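PDB 4FMR: uncharacterized hypothetical protein from Bacteroides vulgatus, which is of unknown function but probably binds DNA through an HU/IHF-like domain, which is joined to an Ig-like domain. Local coordinates for residues Q85-A90 / T99-V104; T214-Y219 / P230-H235. All coordinates share one frame; numbering follows the deposited sequence.

Interaction 1 of 2, residues Q85-A90 / T99-V104; sequences QFRGVA and TNSIYV
Tyr-103 swings its ring into the crowded position between its backbone N and carbonyl carbon (chi1 70°), while Gln-85 and Arg-87 both carry CG anti to the carbonyl carbon. These torsions place the ring between Gln-85 and Arg-87, on the same face of the sheet. Over one ring face sits Gln-85 CB, 3.7 Å from the Tyr-103 centroid in a CH-pi contact; the glutamine chain then bends at chi2 (-96°), so that NE2 bonds weakly to a water shared with Tyr-103 OH. Over the opposite face the Arg-87 guanidinium lies nearly flat, its plane 9° from the ring plane and its CZ 3.7 Å from the Tyr-103 centroid, a stacked cation-pi pair. In plane at the guanidinium edge, a water joins Arg-87 NE to Ser-101 OG; another, in plane at the ring edge, links Tyr-103 OH to Phe-86 O. Beneath, the backbones pair antiparallel: Gln-85 N gives to Tyr-103 O at 2.8 Å, and Tyr-103 N returns a bond to Gln-85 O. Toward the loop, Asn-100 ND2 donates to Arg-87 O (3.1 Å) and Val-89 O (3.0 Å), while its OD1 accepts from Asp-96 N. On the other sheet face Phe-86 and Ile-102 meet Trp-95. The contact lies at the loop end of strands 80-87 and 101-108, consistent with the beta arm of HU/IHF-like proteins; nearer the body Val-104 packs on helix 51-70.

Interaction 2 of 2, residues T214-Y219 / P230-H235; sequences TVTTQY and PRSTSH
Thr-217 OG1 is held by three hydrogen bonds: it accepts from Tyr-219 N at 3.2 Å, closing an ST turn, and is bonded to Ala-164 N and Thr-162 O of a neighbouring loop. The turn forms just where strand 209-217 ends. The backbone N and O of Thr-217 both bond Arg-231, and two residues back Val-215 does the same with Thr-233, its N reaching Thr-233 O at 2.9 Å with an N-H...O angle of 172°. Two non-hydrogen-bonded pairs alternate with these, Thr-216/Ser-232 between them and Thr-214/Ser-234 beyond Val-215, and their side chains bridge the strands instead. Thr-214 OG1 meets Ser-234 OG at 2.6 Å, and Thr-216 OG1 meets Ser-232 OG at 2.8 Å; all four hydroxyls stand anti to their carbonyl carbons, so each pair meets tip to tip. The same torsions set the threonine CG2 atoms anti to the backbone N: Thr-214 CG2 reaches Ser-232 CB (3.8 Å), and Thr-216 CG2 reaches Pro-230 CB (3.8 Å). An alanine in place of Thr-214 would remove both the hydroxyl link to Ser-234 and the methyl over Ser-232, and would probably loosen that end of the pairing. The chemistry is thus divided by face: paired hydroxyls link the strands on one; on the other, Val-215 and Thr-233 pack on strand 132-138, consistent with an Ig-like sandwich, while Thr-217 adds polar links and Arg-231 a cation-pi contact with Phe-131.

Overall arrangement
From the N terminus, the chain first passes through the HU/IHF-like DNA-binding domain, where interaction 1 closes the eight-residue loop between 85-90 and 99-104 and joins the last two strands of a three-stranded antiparallel sheet. It then runs through helix 110-117 and strand 119-126 into the Ig-like domain. There interaction 2 closes a ten-residue loop between 214-219 and 230-235, pairing two adjacent strands of a mixed sheet. Both are local antiparallel closures, set in series, neither nested nor crossed. Their centres lie 36 Å apart on opposite sides of the chain's centre, with nearest atoms about 19 Å apart, so each joins neighbouring strands within its own domain and neither bridges the two.

Interaction 1 of 2, residues Q85-A90 / T99-V104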
loop_
_atom_site.group_PDB
_atom_site.type_symbol
_atom_site.label_atom_id
_atom_site.label_comp_id
_atom_site.label_asym_id
_atom_site.label_seq_id
_atom_site.Cartn_x
_atom_site.Cartn_y
_atom_site.Cartn_z
ATOM N N GLN B 85 3.142 -7.612 7.689
ATOM C CA GLN B 85 4.373 -8.054 7.021
ATOM C C GLN B 85 5.552 -7.817 7.960
ATOM O O GLN B 85 5.445 -6.987 8.872
ATOM C CB GLN B 85 4.586 -7.309 5.686
ATOM C CG GLN B 85 3.443 -7.367 4.695
ATOM C CD GLN B 85 3.639 -8.449 3.681
ATOM O OE1 GLN B 85 3.208 -9.572 3.858
ATOM N NE2 GLN B 85 4.283 -8.122 2.580
ATOM N N PHE B 86 6.681 -8.473 7.687
ATOM C CA PHE B 86 7.914 -8.369 8.485
ATOM C C PHE B 86 9.077 -7.774 7.696
ATOM O O PHE B 86 9.192 -7.983 6.488
ATOM C CB PHE B 86 8.328 -9.765 9.006
ATOM C CG PHE B 86 7.231 -10.440 9.799
ATOM C CD1 PHE B 86 6.783 -9.900 11.006
ATOM C CD2 PHE B 86 6.608 -11.595 9.320
ATOM C CE1 PHE B 86 5.765 -10.519 11.735
ATOM C CE2 PHE B 86 5.602 -12.220 10.063
ATOM C CZ PHE B 86 5.185 -11.675 11.263
ATOM N N ARG B 87 9.930 -7.008 8.387
ATOM C CA ARG B 87 11.147 -6.466 7.771
ATOM C C ARG B 87 12.355 -7.060 8.458
ATOM O O ARG B 87 12.291 -7.403 9.640
ATOM C CB ARG B 87 11.224 -4.934 7.820
ATOM C CG ARG B 87 10.172 -4.176 7.039
ATOM C CD ARG B 87 10.543 -2.704 6.921
ATOM N NE ARG B 87 9.380 -1.807 6.956
ATOM C CZ ARG B 87 8.667 -1.445 5.892
ATOM N NH1 ARG B 87 8.961 -1.925 4.690
ATOM N NH2 ARG B 87 7.629 -0.633 6.028
ATOM N N GLY B 88 13.444 -7.175 7.712
ATOM C CA GLY B 88 14.709 -7.660 8.228
ATOM C C GLY B 88 14.867 -9.155 8.243
ATOM O O GLY B 88 13.893 -9.910 8.214
ATOM N N VAL B 89 16.126 -9.559 8.318
ATOM C CA VAL B 89 16.641 -10.929 8.366
ATOM C C VAL B 89 16.386 -11.552 9.753
ATOM O O VAL B 89 16.466 -10.852 10.775
ATOM C CB VAL B 89 18.181 -10.873 8.051
ATOM C CG1 VAL B 89 18.869 -12.221 8.237
ATOM C CG2 VAL B 89 18.442 -10.332 6.650
ATOM N N ALA B 90 16.144 -12.880 9.779
ATOM C CA ALA B 90 16.074 -13.651 11.007
ATOM C C ALA B 90 17.516 -13.967 11.499
ATOM O O ALA B 90 18.243 -14.769 10.878
ATOM C CB ALA B 90 15.280 -14.924 10.786
ATOM N N THR B 99 16.379 -5.093 14.939
ATOM C CA THR B 99 16.624 -5.222 13.498
ATOM C C THR B 99 15.346 -5.602 12.749
ATOM O O THR B 99 15.242 -5.299 11.558
ATOM C CB THR B 99 17.748 -6.230 13.200
ATOM O OG1 THR B 99 17.408 -7.511 13.729
ATOM C CG2 THR B 99 19.104 -5.774 13.741
ATOM N N ASN B 100 14.379 -6.233 13.424
ATOM C CA ASN B 100 13.114 -6.623 12.803
ATOM C C ASN B 100 11.996 -5.714 13.213
ATOM O O ASN B 100 11.972 -5.212 14.340
ATOM C CB ASN B 100 12.754 -8.068 13.159
ATOM C CG ASN B 100 13.791 -9.090 12.791
ATOM O OD1 ASN B 100 14.337 -9.774 13.666
ATOM N ND2 ASN B 100 14.065 -9.233 11.490
ATOM N N SER B 101 11.053 -5.522 12.289
ATOM C CA SER B 101 9.871 -4.703 12.497
ATOM C C SER B 101 8.662 -5.273 11.753
ATOM O O SER B 101 8.780 -6.088 10.829
ATOM C CB SER B 101 10.124 -3.256 12.069
ATOM O OG SER B 101 10.454 -3.125 10.696
ATOM N N ILE B 102 7.490 -4.852 12.219
ATOM C CA ILE B 102 6.184 -5.151 11.679
ATOM C C ILE B 102 5.662 -3.898 10.994
ATOM O O ILE B 102 5.886 -2.786 11.468
ATOM C CB ILE B 102 5.207 -5.633 12.797
ATOM C CG1 ILE B 102 5.793 -6.761 13.677
ATOM C CG2 ILE B 102 3.799 -5.980 12.241
ATOM C CD1 ILE B 102 4.997 -6.987 15.030
ATOM N N TYR B 103 4.964 -4.087 9.876
ATOM C CA TYR B 103 4.226 -3.054 9.177
ATOM C C TYR B 103 3.020 -3.741 8.583
ATOM O O TYR B 103 2.931 -4.978 8.583
ATOM C CB TYR B 103 5.064 -2.280 8.130
ATOM C CG TYR B 103 5.432 -3.082 6.900
ATOM C CD1 TYR B 103 6.540 -3.932 6.900
ATOM C CD2 TYR B 103 4.690 -2.974 5.724
ATOM C CE1 TYR B 103 6.902 -4.651 5.756
ATOM C CE2 TYR B 103 5.030 -3.703 4.583
ATOM C CZ TYR B 103 6.150 -4.519 4.596
ATOM O OH TYR B 103 6.476 -5.223 3.467
ATOM N N VAL B 104 2.074 -2.945 8.118
ATOM C CA VAL B 104 0.890 -3.472 7.460
ATOM C C VAL B 104 0.981 -3.034 6.014
ATOM O O VAL B 104 1.114 -1.843 5.719
ATOM C CB VAL B 104 -0.435 -3.024 8.159
ATOM C CG1 VAL B 104 -1.677 -3.439 7.363
ATOM C CG2 VAL B 104 -0.511 -3.555 9.575
HETATM O O HOH W 1 5.385 -6.414 0.987
HETATM O O HOH W 2 8.530 -7.153 3.918
HETATM O O HOH W 3 8.668 -1.321 9.641
#

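Interaction 2 of 2, residues T214-Y219 / P230-H235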
loop_
_atom_site.group_PDB
_atom_site.type_symbol
_atom_site.label_atom_id
_atom_site.label_comp_id
_atom_site.label_asym_id
_atom_site.label_seq_id
_atom_site.Cartn_x
_atom_site.Cartn_y
_atom_site.Cartn_z
ATOM N N THR B 214 7.958 22.314 1.671
ATOM C CA THR B 214 8.352 23.447 0.835
ATOM C C THR B 214 9.866 23.566 0.781
ATOM O O THR B 214 10.542 23.415 1.795
ATOM C CB THR B 214 7.691 24.736 1.369
ATOM O OG1 THR B 214 6.270 24.533 1.359
ATOM C CG2 THR B 214 8.052 25.997 0.551
ATOM N N VAL B 215 10.382 23.793 -0.446
ATOM C CA VAL B 215 11.779 24.051 -0.787
ATOM C C VAL B 215 11.864 25.531 -1.122
ATOM O O VAL B 215 11.247 25.954 -2.095
ATOM C CB VAL B 215 12.327 23.150 -1.943
ATOM C CG1 VAL B 215 13.713 23.624 -2.405
ATOM C CG2 VAL B 215 12.369 21.671 -1.546
ATOM N N THR B 216 12.571 26.321 -0.297
ATOM C CA THR B 216 12.766 27.764 -0.512
ATOM C C THR B 216 14.249 27.988 -0.843
ATOM O O THR B 216 15.131 27.512 -0.112
ATOM C CB THR B 216 12.294 28.575 0.696
ATOM O OG1 THR B 216 10.937 28.254 0.961
ATOM C CG2 THR B 216 12.443 30.079 0.494
ATOM N N THR B 217 14.529 28.676 -1.962
ATOM C CA THR B 217 15.918 28.848 -2.370
ATOM C C THR B 217 16.097 30.088 -3.239
ATOM O O THR B 217 15.135 30.566 -3.852
ATOM C CB THR B 217 16.406 27.560 -3.114
ATOM O OG1 THR B 217 17.815 27.623 -3.344
ATOM C CG2 THR B 217 15.639 27.274 -4.413
ATOM N N GLN B 218 17.349 30.593 -3.298
ATOM C CA GLN B 218 17.741 31.724 -4.148
ATOM C C GLN B 218 18.579 31.209 -5.346
ATOM O O GLN B 218 19.164 31.999 -6.093
ATOM C CB GLN B 218 18.502 32.784 -3.338
ATOM C CG GLN B 218 17.586 33.561 -2.421
ATOM C CD GLN B 218 18.320 34.399 -1.417
ATOM O OE1 GLN B 218 18.891 33.892 -0.446
ATOM N NE2 GLN B 218 18.253 35.706 -1.587
ATOM N N TYR B 219 18.620 29.876 -5.519
ATOM C CA TYR B 219 19.310 29.204 -6.614
ATOM C C TYR B 219 18.516 29.405 -7.895
ATOM O O TYR B 219 17.344 29.025 -7.954
ATOM C CB TYR B 219 19.507 27.699 -6.307
ATOM C CG TYR B 219 20.144 26.919 -7.441
ATOM C CD1 TYR B 219 21.517 26.988 -7.681
ATOM C CD2 TYR B 219 19.373 26.122 -8.282
ATOM C CE1 TYR B 219 22.102 26.293 -8.740
ATOM C CE2 TYR B 219 19.946 25.413 -9.335
ATOM C CZ TYR B 219 21.312 25.496 -9.560
ATOM O OH TYR B 219 21.859 24.795 -10.611
ATOM N N PRO B 230 14.107 34.979 -2.562
ATOM C CA PRO B 230 13.954 33.517 -2.629
ATOM C C PRO B 230 12.616 33.090 -3.231
ATOM O O PRO B 230 11.608 33.794 -3.104
ATOM C CB PRO B 230 14.054 33.063 -1.160
ATOM C CG PRO B 230 14.415 34.262 -0.369
ATOM C CD PRO B 230 13.992 35.455 -1.168
ATOM N N ARG B 231 12.614 31.922 -3.897
ATOM C CA ARG B 231 11.402 31.366 -4.492
ATOM C C ARG B 231 11.140 30.012 -3.819
ATOM O O ARG B 231 12.053 29.422 -3.232
ATOM C CB ARG B 231 11.473 31.288 -6.037
ATOM C CG ARG B 231 12.656 30.502 -6.613
ATOM C CD ARG B 231 12.563 30.419 -8.127
ATOM N NE ARG B 231 13.572 29.515 -8.677
ATOM C CZ ARG B 231 13.723 29.252 -9.969
ATOM N NH1 ARG B 231 12.932 29.822 -10.869
ATOM N NH2 ARG B 231 14.668 28.414 -10.374
ATOM N N SER B 232 9.886 29.560 -3.867
ATOM C CA SER B 232 9.398 28.364 -3.195
ATOM C C SER B 232 8.600 27.484 -4.091
ATOM O O SER B 232 7.847 27.972 -4.936
ATOM C CB SER B 232 8.508 28.753 -2.015
ATOM O OG SER B 232 9.276 29.426 -1.034
ATOM N N THR B 233 8.741 26.172 -3.872
ATOM C CA THR B 233 7.989 25.138 -4.554
ATOM C C THR B 233 7.631 24.122 -3.464
ATOM O O THR B 233 8.384 23.919 -2.499
ATOM C CB THR B 233 8.719 24.582 -5.785
ATOM O OG1 THR B 233 7.756 23.835 -6.524
ATOM C CG2 THR B 233 9.945 23.696 -5.440
ATOM N N SER B 234 6.448 23.532 -3.597
ATOM C CA SER B 234 5.894 22.650 -2.589
ATOM C C SER B 234 5.377 21.350 -3.149
ATOM O O SER B 234 5.158 21.214 -4.354
ATOM C CB SER B 234 4.734 23.360 -1.890
ATOM O OG SER B 234 5.193 24.404 -1.050
ATOM N N HIS B 235 5.150 20.401 -2.238
ATOM C CA HIS B 235 4.541 19.113 -2.487
ATOM C C HIS B 235 3.986 18.605 -1.175
ATOM O O HIS B 235 4.628 18.768 -0.140
ATOM C CB HIS B 235 5.511 18.088 -3.121
ATOM C CG HIS B 235 4.780 16.963 -3.787
ATOM N ND1 HIS B 235 4.153 15.969 -3.051
ATOM C CD2 HIS B 235 4.518 16.760 -5.097
ATOM C CE1 HIS B 235 3.542 15.196 -3.931
ATOM N NE2 HIS B 235 3.760 15.611 -5.173
#